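Long-range contacts in copper-transporting ATPase (Sulfolobus solfataricus, PDB 2YJ3), which probably couples ATP hydrolysis to the movement of copper ions across the cell membrane, as a type IB P-type ATPase: residues D105-E109 / V121-G125; N117-V121 / S130-S134; K187-E192 / A212-A217. The protein carries 1 engineered substitution. All coordinates share one frame; numbering follows the deposited sequence.

Interaction 1: residues D105-E109 / V121-G125; sequences DKIIE and VYING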
loop_
_atom_site.group_PDB
_atom_site.type_symbol
_atom_site.label_atom_id
_atom_site.label_comp_id
_atom_site.label_asym_id
_atom_site.label_seq_id
_atom_site.Cartn_x
_atom_site.Cartn_y
_atom_site.Cartn_z
ATOM N N ASP A 105 13.786 26.800 17.320
ATOM C CA ASP A 105 12.774 27.838 17.580
ATOM C C ASP A 105 11.733 27.978 16.475
ATOM O O ASP A 105 10.899 28.875 16.529
ATOM C CB ASP A 105 13.426 29.205 17.814
ATOM C CG ASP A 105 14.335 29.225 19.025
ATOM O OD1 ASP A 105 14.086 28.459 19.987
ATOM O OD2 ASP A 105 15.301 30.020 19.011
ATOM N N LYS A 106 11.807 27.114 15.467
ATOM C CA LYS A 106 10.897 27.168 14.323
ATOM C C LYS A 106 9.897 26.010 14.328
ATOM O O LYS A 106 10.243 24.871 14.663
ATOM C CB LYS A 106 11.690 27.159 13.007
ATOM C CG LYS A 106 12.049 28.541 12.470
ATOM C CD LYS A 106 13.552 28.753 12.387
ATOM C CE LYS A 106 14.237 27.598 11.671
ATOM N NZ LYS A 106 15.109 28.071 10.545
ATOM N N ILE A 107 8.667 26.291 13.918
ATOM C CA ILE A 107 7.650 25.252 13.849
ATOM C C ILE A 107 7.601 24.632 12.460
ATOM O O ILE A 107 7.334 25.308 11.468
ATOM C CB ILE A 107 6.250 25.796 14.206
ATOM C CG1 ILE A 107 6.234 26.351 15.632
ATOM C CG2 ILE A 107 5.192 24.707 14.055
ATOM C CD1 ILE A 107 6.672 25.355 16.689
ATOM N N ILE A 108 7.834 23.332 12.399
ATOM C CA ILE A 108 7.847 22.632 11.122
ATOM C C ILE A 108 6.687 21.664 11.006
ATOM O O ILE A 108 6.406 20.911 11.930
ATOM C CB ILE A 108 9.170 21.857 10.894
ATOM C CG1 ILE A 108 10.303 22.822 10.535
ATOM C CG2 ILE A 108 9.014 20.891 9.722
ATOM C CD1 ILE A 108 10.955 23.456 11.710
ATOM N N GLU A 109 6.014 21.692 9.865
ATOM C CA GLU A 109 4.907 20.789 9.584
ATOM C C GLU A 109 5.124 20.116 8.258
ATOM O O GLU A 109 5.479 20.772 7.276
ATOM C CB GLU A 109 3.597 21.564 9.474
ATOM C CG GLU A 109 3.203 22.295 10.708
ATOM C CD GLU A 109 1.866 23.002 10.525
ATOM O OE1 GLU A 109 1.853 24.134 9.979
ATOM O OE2 GLU A 109 0.834 22.403 10.903
ATOM N N VAL A 121 6.075 21.073 2.916
ATOM C CA VAL A 121 6.772 21.356 4.164
ATOM C C VAL A 121 6.485 22.814 4.527
ATOM O O VAL A 121 6.716 23.713 3.719
ATOM C CB VAL A 121 8.281 21.178 4.030
ATOM C CG1 VAL A 121 8.960 21.489 5.358
ATOM C CG2 VAL A 121 8.636 19.759 3.510
ATOM N N TYR A 122 5.969 23.047 5.731
ATOM C CA TYR A 122 5.737 24.406 6.206
ATOM C C TYR A 122 6.726 24.759 7.281
ATOM O O TYR A 122 7.093 23.915 8.117
ATOM C CB TYR A 122 4.339 24.545 6.786
ATOM C CG TYR A 122 3.263 24.300 5.774
ATOM C CD1 TYR A 122 2.945 23.012 5.379
ATOM C CD2 TYR A 122 2.576 25.351 5.207
ATOM C CE1 TYR A 122 1.966 22.786 4.438
ATOM C CE2 TYR A 122 1.590 25.134 4.278
ATOM C CZ TYR A 122 1.291 23.849 3.895
ATOM O OH TYR A 122 0.310 23.622 2.964
ATOM N N ILE A 123 7.161 26.008 7.263
ATOM C CA ILE A 123 7.983 26.511 8.338
ATOM C C ILE A 123 7.342 27.777 8.841
ATOM O O ILE A 123 7.262 28.777 8.121
ATOM C CB ILE A 123 9.415 26.817 7.911
ATOM C CG1 ILE A 123 10.161 25.530 7.503
ATOM C CG2 ILE A 123 10.143 27.513 9.059
ATOM C CD1 ILE A 123 11.472 25.806 6.737
ATOM N N ASN A 124 6.872 27.711 10.085
ATOM C CA ASN A 124 6.152 28.804 10.700
ATOM C C ASN A 124 4.976 29.267 9.854
ATOM O O ASN A 124 4.704 30.455 9.765
ATOM C CB ASN A 124 7.109 29.954 11.006
ATOM C CG ASN A 124 8.057 29.618 12.141
ATOM O OD1 ASN A 124 7.870 28.625 12.838
ATOM N ND2 ASN A 124 9.072 30.446 12.335
ATOM N N GLY A 125 4.274 28.314 9.248
ATOM C CA GLY A 125 3.018 28.602 8.579
ATOM C C GLY A 125 3.140 28.759 7.069
ATOM O O GLY A 125 2.137 28.773 6.348
HETATM O O HOH W 1 4.733 25.323 10.249
#
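The carbonyl oxygen I107 O is gripped from two sources: N124 N donates to it at 2.8 Å in a nearly straight bond, and water 1 donates at 2.9 Å. The same water also donates to E109 OE1 and accepts from G125 N, tying an acidic side chain to the tight turn that leads from strand 119-123 into strand 126-134. N124 answers with its side chain. With CG anti to its carbonyl carbon (chi1 -71°), its amide oxygen OD1 takes the I107 N-H at 2.7 Å, the donor tilted 23° from the amide carbonyl plane, while ND2 rests against K106 CG. N124 and G125 have the left-handed backbone angles of a type I' turn, where asparagine and glycine are the classic pair. Further along, E109 and Y122 form the hydrogen-bonded antiparallel pair, and E109 O meets the edge of the Y122 ring in its plane, 3.9 Å from CD1. I108 CG1 lies alongside I123 CG1 at 4.1 Å, both beta-branched chains pointing the same way and suiting the apolar face. That face is covered by helix 53-63, whose Y58 OH bonds K106 NZ; strands 98-103 and 126-134 flank the pair within the antiparallel sheet.

Interaction 2: residues N117-V121 / S130-S134; sequences NDIAV and SFNIS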
loop_
_atom_site.group_PDB
_atom_site.type_symbol
_atom_site.label_atom_id
_atom_site.label_comp_id
_atom_site.label_asym_id
_atom_site.label_seq_id
_atom_site.Cartn_x
_atom_site.Cartn_y
_atom_site.Cartn_z
ATOM N N ASN A 117 2.021 17.866 -6.673
ATOM C CA ASN A 117 2.836 17.215 -5.646
ATOM C C ASN A 117 2.037 16.631 -4.475
ATOM O O ASN A 117 0.814 16.797 -4.378
ATOM C CB ASN A 117 3.925 18.157 -5.132
ATOM C CG ASN A 117 3.395 19.539 -4.820
ATOM O OD1 ASN A 117 3.907 20.538 -5.325
ATOM N ND2 ASN A 117 2.353 19.604 -3.996
ATOM N N ASP A 118 2.744 15.950 -3.580
ATOM C CA ASP A 118 2.086 15.085 -2.607
ATOM C C ASP A 118 2.292 15.499 -1.146
ATOM O O ASP A 118 1.502 15.127 -0.278
ATOM C CB ASP A 118 2.531 13.628 -2.831
ATOM C CG ASP A 118 2.268 13.152 -4.260
ATOM O OD1 ASP A 118 1.146 13.388 -4.768
ATOM O OD2 ASP A 118 3.175 12.551 -4.885
ATOM N N ILE A 119 3.340 16.272 -0.875
ATOM C CA ILE A 119 3.701 16.583 0.501
ATOM C C ILE A 119 4.329 17.956 0.616
ATOM O O ILE A 119 5.323 18.246 -0.044
ATOM C CB ILE A 119 4.709 15.559 1.065
ATOM C CG1 ILE A 119 4.181 14.132 0.924
ATOM C CG2 ILE A 119 5.002 15.859 2.511
ATOM C CD1 ILE A 119 3.284 13.702 2.062
ATOM N N ALA A 120 3.755 18.804 1.461
ATOM C CA ALA A 120 4.254 20.167 1.607
ATOM C C ALA A 120 4.989 20.310 2.923
ATOM O O ALA A 120 4.590 19.721 3.938
ATOM C CB ALA A 120 3.087 21.179 1.524
ATOM N N VAL A 121 6.075 21.073 2.916
ATOM C CA VAL A 121 6.772 21.356 4.164
ATOM C C VAL A 121 6.485 22.814 4.527
ATOM O O VAL A 121 6.716 23.713 3.719
ATOM C CB VAL A 121 8.281 21.178 4.030
ATOM C CG1 VAL A 121 8.960 21.489 5.358
ATOM C CG2 VAL A 121 8.636 19.759 3.510
ATOM N N SER A 130 8.473 20.901 -0.997
ATOM C CA SER A 130 7.510 19.835 -1.270
ATOM C C SER A 130 8.165 18.566 -1.819
ATOM O O SER A 130 9.289 18.607 -2.332
ATOM C CB SER A 130 6.437 20.326 -2.245
ATOM O OG SER A 130 7.008 20.501 -3.528
ATOM N N PHE A 131 7.450 17.445 -1.712
ATOM C CA PHE A 131 7.912 16.155 -2.244
ATOM C C PHE A 131 6.851 15.587 -3.140
ATOM O O PHE A 131 5.654 15.706 -2.838
ATOM C CB PHE A 131 8.082 15.103 -1.131
ATOM C CG PHE A 131 9.104 15.452 -0.098
ATOM C CD1 PHE A 131 8.767 16.252 0.988
ATOM C CD2 PHE A 131 10.398 14.965 -0.196
ATOM C CE1 PHE A 131 9.713 16.568 1.941
ATOM C CE2 PHE A 131 11.348 15.264 0.766
ATOM C CZ PHE A 131 11.015 16.067 1.823
ATOM N N ASN A 132 7.288 14.966 -4.233
ATOM C CA ASN A 132 6.467 13.999 -4.940
ATOM C C ASN A 132 6.927 12.633 -4.433
ATOM O O ASN A 132 8.117 12.379 -4.405
ATOM C CB ASN A 132 6.707 14.091 -6.449
ATOM C CG ASN A 132 5.620 14.862 -7.179
ATOM O OD1 ASN A 132 5.430 16.063 -6.968
ATOM N ND2 ASN A 132 4.906 14.170 -8.061
ATOM N N ILE A 133 6.007 11.775 -4.003
ATOM C CA ILE A 133 6.362 10.410 -3.624
ATOM C C ILE A 133 5.514 9.429 -4.424
ATOM O O ILE A 133 4.349 9.693 -4.703
ATOM C CB ILE A 133 6.170 10.127 -2.113
ATOM C CG1 ILE A 133 4.710 9.825 -1.795
ATOM C CG2 ILE A 133 6.700 11.264 -1.263
ATOM C CD1 ILE A 133 4.334 8.358 -1.961
ATOM N N SER A 134 6.093 8.292 -4.790
ATOM C CA SER A 134 5.341 7.298 -5.538
ATOM C C SER A 134 5.592 5.876 -5.041
ATOM O O SER A 134 6.623 5.589 -4.422
ATOM C CB SER A 134 5.657 7.404 -7.031
ATOM O OG SER A 134 6.965 6.944 -7.292
#
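D118 and I119 both turn their backbone N-H toward F131 O, which makes this a classic beta bulge: D118 N binds at 3.0 Å in the carbonyl plane, whereas the I119 N bond is weak. The extra residue is taken up by D118, whose psi of -21° is far from an extended value. With CG anti to its carbonyl carbon (chi1 -56°), D118 reaches along the partner strand, and OD2 accepts I133 N at 3.1 Å through its anti lone pair. An aspartate suits this place because a short side-chain acceptor can take the I133 amide where the bulge interrupts the regular pairing, and so probably stands in for a backbone partner. The same oxygen lies close to I133 O, a pair of acceptors that is unlikely to be favourable in itself.

Beyond the bulge the register recovers, with F131 N donating to I119 O at 2.8 Å. F131 has CG beside its backbone N (chi1 -62°), which carries the ring back along the strand beside two beta-branched chains: I119 CG2 approaches CD1 at 4.1 Å and V121 CG2 approaches CE1 at 3.7 Å, both obliquely. The other branch of I119, CG1, touches I133 CG2 at 4.4 Å. On the opposite face lie small or polar groups, A120 and S130, and the poorly ordered N117 holds its OD1 3.6 Å from S130 OG.

The two strands form a hairpin in the antiparallel sheet, bordered by strand 45-50 along 130-134 and by strand 106-111 along 119-123. Helices 53-63 and 69-81 cover the face of F131, I119 and I133, which brings I119 within about 5 Å, side chain to side chain, of the nucleotide-binding E63.

Interaction 3: residues K187-E192 / A212-A217; sequences KVRIIE and AALALA. With SO4 (sulfate ion), chain C.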
loop_
_atom_site.group_PDB
_atom_site.type_symbol
_atom_site.label_atom_id
_atom_site.label_comp_id
_atom_site.label_asym_id
_atom_site.label_seq_id
_atom_site.Cartn_x
_atom_site.Cartn_y
_atom_site.Cartn_z
ATOM N N LYS A 187 -14.465 0.966 -1.052
ATOM C CA LYS A 187 -13.999 -0.383 -1.384
ATOM C C LYS A 187 -14.983 -1.422 -0.851
ATOM O O LYS A 187 -15.370 -2.346 -1.568
ATOM C CB LYS A 187 -12.588 -0.639 -0.838
ATOM C CG LYS A 187 -11.550 0.337 -1.363
ATOM C CD LYS A 187 -10.186 0.135 -0.710
ATOM C CE LYS A 187 -9.253 1.283 -1.086
ATOM N NZ LYS A 187 -7.967 1.244 -0.334
ATOM N N VAL A 188 -15.410 -1.248 0.400
ATOM C CA VAL A 188 -16.334 -2.197 1.013
ATOM C C VAL A 188 -17.620 -2.330 0.185
ATOM O O VAL A 188 -18.086 -3.443 -0.078
ATOM C CB VAL A 188 -16.645 -1.839 2.494
ATOM C CG1 VAL A 188 -17.835 -0.893 2.594
ATOM C CG2 VAL A 188 -16.916 -3.091 3.298
ATOM N N ARG A 189 -18.177 -1.196 -0.242
ATOM C CA ARG A 189 -19.381 -1.199 -1.081
ATOM C C ARG A 189 -19.140 -1.896 -2.430
ATOM O O ARG A 189 -20.031 -2.537 -2.976
ATOM C CB ARG A 189 -19.898 0.228 -1.286
ATOM C CG ARG A 189 -20.655 0.800 -0.078
ATOM C CD ARG A 189 -20.946 2.291 -0.230
ATOM N NE ARG A 189 -22.007 2.723 0.679
ATOM C CZ ARG A 189 -22.112 3.945 1.192
ATOM N NH1 ARG A 189 -21.209 4.870 0.890
ATOM N NH2 ARG A 189 -23.116 4.239 2.011
ATOM N N ILE A 190 -17.926 -1.788 -2.953
ATOM C CA ILE A 190 -17.570 -2.472 -4.194
ATOM C C ILE A 190 -17.570 -3.991 -4.037
ATOM O O ILE A 190 -18.100 -4.721 -4.878
ATOM C CB ILE A 190 -16.205 -2.000 -4.713
ATOM C CG1 ILE A 190 -16.344 -0.589 -5.295
ATOM C CG2 ILE A 190 -15.670 -2.966 -5.757
ATOM C CD1 ILE A 190 -15.213 -0.195 -6.204
ATOM N N ILE A 191 -16.974 -4.466 -2.954
ATOM C CA ILE A 191 -16.987 -5.882 -2.655
ATOM C C ILE A 191 -18.425 -6.371 -2.545
ATOM O O ILE A 191 -18.807 -7.335 -3.203
ATOM C CB ILE A 191 -16.244 -6.194 -1.338
ATOM C CG1 ILE A 191 -14.799 -5.688 -1.401
ATOM C CG2 ILE A 191 -16.304 -7.691 -1.036
ATOM C CD1 ILE A 191 -13.965 -6.334 -2.480
ATOM N N GLU A 192 -19.231 -5.710 -1.719
ATOM C CA GLU A 192 -20.604 -6.172 -1.533
ATOM C C GLU A 192 -21.358 -6.257 -2.851
ATOM O O GLU A 192 -22.099 -7.215 -3.080
ATOM C CB GLU A 192 -21.383 -5.305 -0.548
ATOM C CG GLU A 192 -22.838 -5.742 -0.452
ATOM C CD GLU A 192 -23.552 -5.202 0.769
ATOM O OE1 GLU A 192 -23.987 -4.021 0.736
ATOM O OE2 GLU A 192 -23.690 -5.970 1.752
ATOM N N ALA A 212 -12.042 -3.838 6.246
ATOM C CA ALA A 212 -13.467 -4.112 6.104
ATOM C C ALA A 212 -13.742 -4.770 4.759
ATOM O O ALA A 212 -14.493 -5.735 4.679
ATOM C CB ALA A 212 -14.277 -2.838 6.259
ATOM N N ALA A 213 -13.117 -4.253 3.705
ATOM C CA ALA A 213 -13.244 -4.839 2.366
ATOM C C ALA A 213 -12.814 -6.307 2.347
ATOM O O ALA A 213 -13.482 -7.151 1.747
ATOM C CB ALA A 213 -12.434 -4.041 1.356
ATOM N N LEU A 214 -11.698 -6.594 3.010
ATOM C CA LEU A 214 -11.190 -7.961 3.138
ATOM C C LEU A 214 -12.171 -8.825 3.902
ATOM O O LEU A 214 -12.466 -9.960 3.505
ATOM C CB LEU A 214 -9.847 -7.964 3.878
ATOM C CG LEU A 214 -8.696 -7.235 3.175
ATOM C CD1 LEU A 214 -7.510 -7.026 4.113
ATOM C CD2 LEU A 214 -8.276 -7.983 1.914
ATOM N N ALA A 215 -12.670 -8.284 5.012
ATOM C CA ALA A 215 -13.594 -9.021 5.857
ATOM C C ALA A 215 -14.782 -9.524 5.041
ATOM O O ALA A 215 -15.358 -10.560 5.357
ATOM C CB ALA A 215 -14.061 -8.160 7.026
ATOM N N LEU A 216 -15.134 -8.804 3.978
ATOM C CA LEU A 216 -16.245 -9.216 3.124
ATOM C C LEU A 216 -15.826 -10.066 1.928
ATOM O O LEU A 216 -16.674 -10.637 1.244
ATOM C CB LEU A 216 -17.015 -7.995 2.608
ATOM C CG LEU A 216 -17.836 -7.190 3.615
ATOM C CD1 LEU A 216 -18.623 -6.112 2.894
ATOM C CD2 LEU A 216 -18.774 -8.103 4.389
ATOM N N ALA A 217 -14.530 -10.137 1.644
ATOM C CA ALA A 217 -14.091 -10.887 0.478
ATOM C C ALA A 217 -14.491 -12.346 0.651
ATOM O O ALA A 217 -14.500 -12.864 1.769
ATOM C CB ALA A 217 -12.582 -10.762 0.292
HETATM S S SO4 C . -4.900 3.179 -0.375
HETATM O O1 SO4 C . -6.289 3.251 0.067
HETATM O O2 SO4 C . -4.705 1.987 -1.206
HETATM O O3 SO4 C . -4.546 4.368 -1.158
HETATM O O4 SO4 C . -4.045 3.109 0.806
#
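V188 and A213 bring the two helices together, their CA atoms only 4.3 Å apart. The short helical segments run almost parallel, at 14°, their axes approaching to 8.4 Å, as the small alanines A212 and A213 allow. The methyl of A213 is a low bump between two side chains one turn apart: its CB lies 4.1 Å from K187 CB and 4.0 Å from I191 CG1. V188 pushes CG2 into the hollow between A212 and L216, where it meets A212 CB at 4.0 Å and L216 CD1 at 3.5 Å, a tight fit. The two branches of I191 divide their work: CG1 lies against A213, while CG2, anti to the backbone N, presses on L216 CB at 3.7 Å. Cutting I191 back to an alanine would probably open a gap beside A213 and L216 and leave L216 freer to turn.

K187 gives only its CB to this packing. Its extended chain runs away from the second helix to a sulfate, whose O1 accepts from NZ at 2.6 Å, and NZ also makes a salt bridge to E34, which replaces the aspartate that P-type ATPases phosphorylate and is probably engineered. K187 binds ATP in another structure of this protein, so the sulfate, probably from the crystallisation liquor, may mark a phosphate position. M203 of strand 201-205 touches I191 and A213 from beneath. Helix 184-196, this strand and helix 211-216 follow one another along the chain, both helices lying on the largely parallel sheet: the Rossmann-like arrangement of the haloacid dehalogenase fold, its ATP-binding K187 consistent with the fold's conserved lysine.

Along the chain interaction 1 opens first, interaction 2 begins on the strand where it ends, and interaction 3 follows later. Interactions 1 and 2, with centres 16 Å apart, share V121 and strand 119-123, so that three neighbouring strands, 106-111, 119-123 and 126-134, are joined in one antiparallel sheet. Interaction 3 stands apart, with its centre 39 Å from interaction 1 and 30 Å from interaction 2, and packs helices on the mostly parallel sheet of the other domain. This matches the catalytic part of a P-type ATPase, in which a nucleotide-binding domain, near E63 and H68, is inserted into a phosphorylation domain carrying K187; ATP probably has to bridge the two.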